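Local coordinates for transcriptional repressor of the blcABC operon (Agrobacterium tumefaciens, PDB 3MQ0), which represses transcription of the blcABC operon, probably by binding DNA through its helix-turn-helix domain, at residues L123-V131 against T160-L168. Sequence-based numbering, arbitrary orientation.
Sequences LTVREGGEV and TGKILLSDL
Thr124 and Thr160 meet tip to tip where helix 159-165 lies against the antiparallel sheet of the GAF-like C-terminal domain, an IclR-family effector domain. Strands 120-127 and 130-137 form a beta hairpin, closed by a type II' turn from Glu127 to Glu130; helix segment 160-165 crosses strand segment 123-127 at -51°, the axes 8.8 Å apart at closest approach. The tight part is buried and lies at the start of the helix segment. A hydrogen bond joins the two hydroxyls, Thr124 OG1 and Thr160 OG1 being 2.8 Å apart; each sits between its own backbone N and carbonyl carbon, which aims the two oxygens at each other. On the second strand of the hairpin, Val131 CG1 packs 3.5 Å from Gly161 CA, where the helix has no side chain to hold the strand off. Leu164 CD1 fills the next position, 3.8 Å from Arg126 N.

Toward the hairpin turn the packing gives way to a partly exposed, hydrated side around Arg126. The side chains of Arg126 and Leu165 cross at about a right angle, with Arg126 CD 3.7 Å from Leu165 CD2. The arginine chain then bends at chi3 (60°) and brings one face of the guanidinium against Leu168, whose CD2 lies over its centre. Leu176 of helix 170-176 also touches Arg126, Leu165 and Leu168. Two in-plane partners fix the rotation of the guanidinium: Arg126 NE donates to a water, and Arg126 NH1 donates to Gly128 O of the turn, 2.8 Å away with an N-H...O angle of 154°.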
loop_
_atom_site.group_PDB
_atom_site.type_symbol
_atom_site.label_atom_id
_atom_site.label_comp_id
_atom_site.label_asym_id
_atom_site.label_seq_id
_atom_site.Cartn_x
_atom_site.Cartn_y
_atom_site.Cartn_z
ATOM N N LEU B 123 21.825 -12.858 4.247
ATOM C CA LEU B 123 20.754 -12.014 3.735
ATOM C C LEU B 123 21.406 -10.695 3.367
ATOM O O LEU B 123 22.111 -10.103 4.189
ATOM C CB LEU B 123 19.728 -11.757 4.832
ATOM C CG LEU B 123 18.545 -10.831 4.512
ATOM C CD1 LEU B 123 17.629 -11.531 3.529
ATOM C CD2 LEU B 123 17.791 -10.445 5.808
ATOM N N THR B 124 21.166 -10.231 2.144
ATOM C CA THR B 124 21.819 -9.026 1.659
ATOM C C THR B 124 20.853 -8.090 0.972
ATOM O O THR B 124 19.762 -8.492 0.568
ATOM C CB THR B 124 22.897 -9.354 0.624
ATOM O OG1 THR B 124 22.262 -9.841 -0.566
ATOM C CG2 THR B 124 23.872 -10.389 1.160
ATOM N N VAL B 125 21.267 -6.837 0.829
ATOM C CA VAL B 125 20.564 -5.894 -0.040
ATOM C C VAL B 125 21.567 -5.351 -1.019
ATOM O O VAL B 125 22.750 -5.347 -0.715
ATOM C CB VAL B 125 19.956 -4.725 0.748
ATOM C CG1 VAL B 125 18.900 -5.242 1.731
ATOM C CG2 VAL B 125 21.039 -3.969 1.502
ATOM N N ARG B 126 21.108 -4.916 -2.196
ATOM C CA ARG B 126 22.004 -4.292 -3.177
ATOM C C ARG B 126 22.021 -2.775 -3.032
ATOM O O ARG B 126 20.971 -2.138 -2.948
ATOM C CB ARG B 126 21.598 -4.649 -4.619
ATOM C CG ARG B 126 22.608 -4.183 -5.659
ATOM C CD ARG B 126 22.185 -4.536 -7.104
ATOM N NE ARG B 126 20.907 -3.922 -7.468
ATOM C CZ ARG B 126 20.779 -2.682 -7.917
ATOM N NH1 ARG B 126 21.844 -1.901 -8.058
ATOM N NH2 ARG B 126 19.580 -2.217 -8.217
ATOM N N GLU B 127 23.219 -2.197 -2.983
ATOM C CA GLU B 127 23.362 -0.752 -3.107
ATOM C C GLU B 127 24.340 -0.465 -4.231
ATOM O O GLU B 127 25.551 -0.665 -4.086
ATOM C CB GLU B 127 23.828 -0.134 -1.790
ATOM C CG GLU B 127 22.806 -0.366 -0.671
ATOM C CD GLU B 127 23.127 0.363 0.617
ATOM O OE1 GLU B 127 24.083 1.173 0.634
ATOM O OE2 GLU B 127 22.407 0.119 1.614
ATOM N N GLY B 128 23.813 -0.021 -5.368
ATOM C CA GLY B 128 24.644 0.220 -6.531
ATOM C C GLY B 128 25.267 -1.077 -7.007
ATOM O O GLY B 128 24.563 -2.052 -7.242
ATOM N N GLY B 129 26.593 -1.097 -7.130
ATOM C CA GLY B 129 27.283 -2.282 -7.606
ATOM C C GLY B 129 27.759 -3.224 -6.514
ATOM O O GLY B 129 28.531 -4.148 -6.797
ATOM N N GLU B 130 27.314 -2.995 -5.276
ATOM C CA GLU B 130 27.711 -3.826 -4.125
ATOM C C GLU B 130 26.514 -4.506 -3.469
ATOM O O GLU B 130 25.382 -4.022 -3.600
ATOM C CB GLU B 130 28.431 -2.957 -3.077
ATOM C CG GLU B 130 29.592 -2.151 -3.642
ATOM C CD GLU B 130 30.333 -1.337 -2.582
ATOM O OE1 GLU B 130 29.801 -0.295 -2.133
ATOM O OE2 GLU B 130 31.454 -1.743 -2.204
ATOM N N VAL B 131 26.750 -5.619 -2.764
ATOM C CA VAL B 131 25.745 -6.130 -1.841
ATOM C C VAL B 131 26.220 -5.817 -0.423
ATOM O O VAL B 131 27.415 -5.749 -0.181
ATOM C CB VAL B 131 25.489 -7.636 -1.991
ATOM C CG1 VAL B 131 24.899 -7.945 -3.383
ATOM C CG2 VAL B 131 26.755 -8.441 -1.766
ATOM N N THR B 160 23.908 -13.729 -4.061
ATOM C CA THR B 160 22.816 -12.755 -3.914
ATOM C C THR B 160 22.945 -11.616 -4.903
ATOM O O THR B 160 21.932 -11.118 -5.393
ATOM C CB THR B 160 22.716 -12.119 -2.508
ATOM O OG1 THR B 160 23.943 -11.466 -2.182
ATOM C CG2 THR B 160 22.397 -13.172 -1.439
ATOM N N GLY B 161 24.187 -11.202 -5.169
ATOM C CA GLY B 161 24.469 -10.133 -6.117
ATOM C C GLY B 161 23.980 -10.482 -7.518
ATOM O O GLY B 161 23.311 -9.687 -8.157
ATOM N N LYS B 162 24.309 -11.678 -7.997
ATOM C CA LYS B 162 23.817 -12.130 -9.301
ATOM C C LYS B 162 22.290 -12.159 -9.368
ATOM O O LYS B 162 21.695 -11.725 -10.352
ATOM C CB LYS B 162 24.389 -13.509 -9.651
ATOM C CG LYS B 162 25.908 -13.536 -9.846
ATOM C CD LYS B 162 26.407 -14.982 -9.999
ATOM C CE LYS B 162 27.917 -15.085 -9.730
ATOM N NZ LYS B 162 28.660 -14.358 -10.795
ATOM N N ILE B 163 21.643 -12.692 -8.339
ATOM C CA ILE B 163 20.188 -12.758 -8.392
ATOM C C ILE B 163 19.577 -11.345 -8.378
ATOM O O ILE B 163 18.646 -11.078 -9.135
ATOM C CB ILE B 163 19.559 -13.711 -7.320
ATOM C CG1 ILE B 163 18.099 -14.038 -7.666
ATOM C CG2 ILE B 163 19.612 -13.101 -5.954
ATOM C CD1 ILE B 163 17.908 -15.188 -8.602
ATOM N N LEU B 164 20.103 -10.452 -7.553
ATOM C CA LEU B 164 19.586 -9.081 -7.517
ATOM C C LEU B 164 19.878 -8.320 -8.817
ATOM O O LEU B 164 19.040 -7.556 -9.295
ATOM C CB LEU B 164 20.093 -8.318 -6.285
ATOM C CG LEU B 164 19.665 -8.958 -4.951
ATOM C CD1 LEU B 164 20.353 -8.299 -3.774
ATOM C CD2 LEU B 164 18.138 -8.891 -4.800
ATOM N N LEU B 165 21.045 -8.547 -9.407
ATOM C CA LEU B 165 21.382 -7.909 -10.686
ATOM C C LEU B 165 20.562 -8.487 -11.845
ATOM O O LEU B 165 20.400 -7.844 -12.885
ATOM C CB LEU B 165 22.880 -8.076 -10.990
ATOM C CG LEU B 165 23.841 -7.236 -10.144
ATOM C CD1 LEU B 165 25.288 -7.579 -10.482
ATOM C CD2 LEU B 165 23.593 -5.727 -10.335
ATOM N N SER B 166 20.042 -9.699 -11.680
ATOM C CA SER B 166 19.319 -10.329 -12.776
ATOM C C SER B 166 17.986 -9.624 -13.051
ATOM O O SER B 166 17.380 -9.844 -14.086
ATOM C CB SER B 166 19.120 -11.838 -12.540
ATOM O OG SER B 166 18.112 -12.083 -11.582
ATOM N N ASP B 167 17.541 -8.763 -12.175
ATOM C CA ASP B 167 16.354 -8.031 -12.484
ATOM C C ASP B 167 16.599 -6.737 -13.214
ATOM O O ASP B 167 15.685 -6.084 -13.530
ATOM C CB ASP B 167 15.521 -7.778 -11.265
ATOM C CG ASP B 167 16.337 -7.498 -10.086
ATOM O OD1 ASP B 167 16.482 -8.393 -9.263
ATOM O OD2 ASP B 167 16.872 -6.403 -9.977
ATOM N N LEU B 168 17.846 -6.381 -13.426
ATOM C CA LEU B 168 18.206 -5.180 -14.182
ATOM C C LEU B 168 18.286 -5.448 -15.684
ATOM O O LEU B 168 18.675 -6.539 -16.109
ATOM C CB LEU B 168 19.548 -4.640 -13.698
ATOM C CG LEU B 168 19.516 -3.888 -12.367
ATOM C CD1 LEU B 168 18.838 -4.698 -11.283
ATOM C CD2 LEU B 168 20.923 -3.496 -11.953
HETATM O O HOH W 1 18.267 -5.294 -7.709
#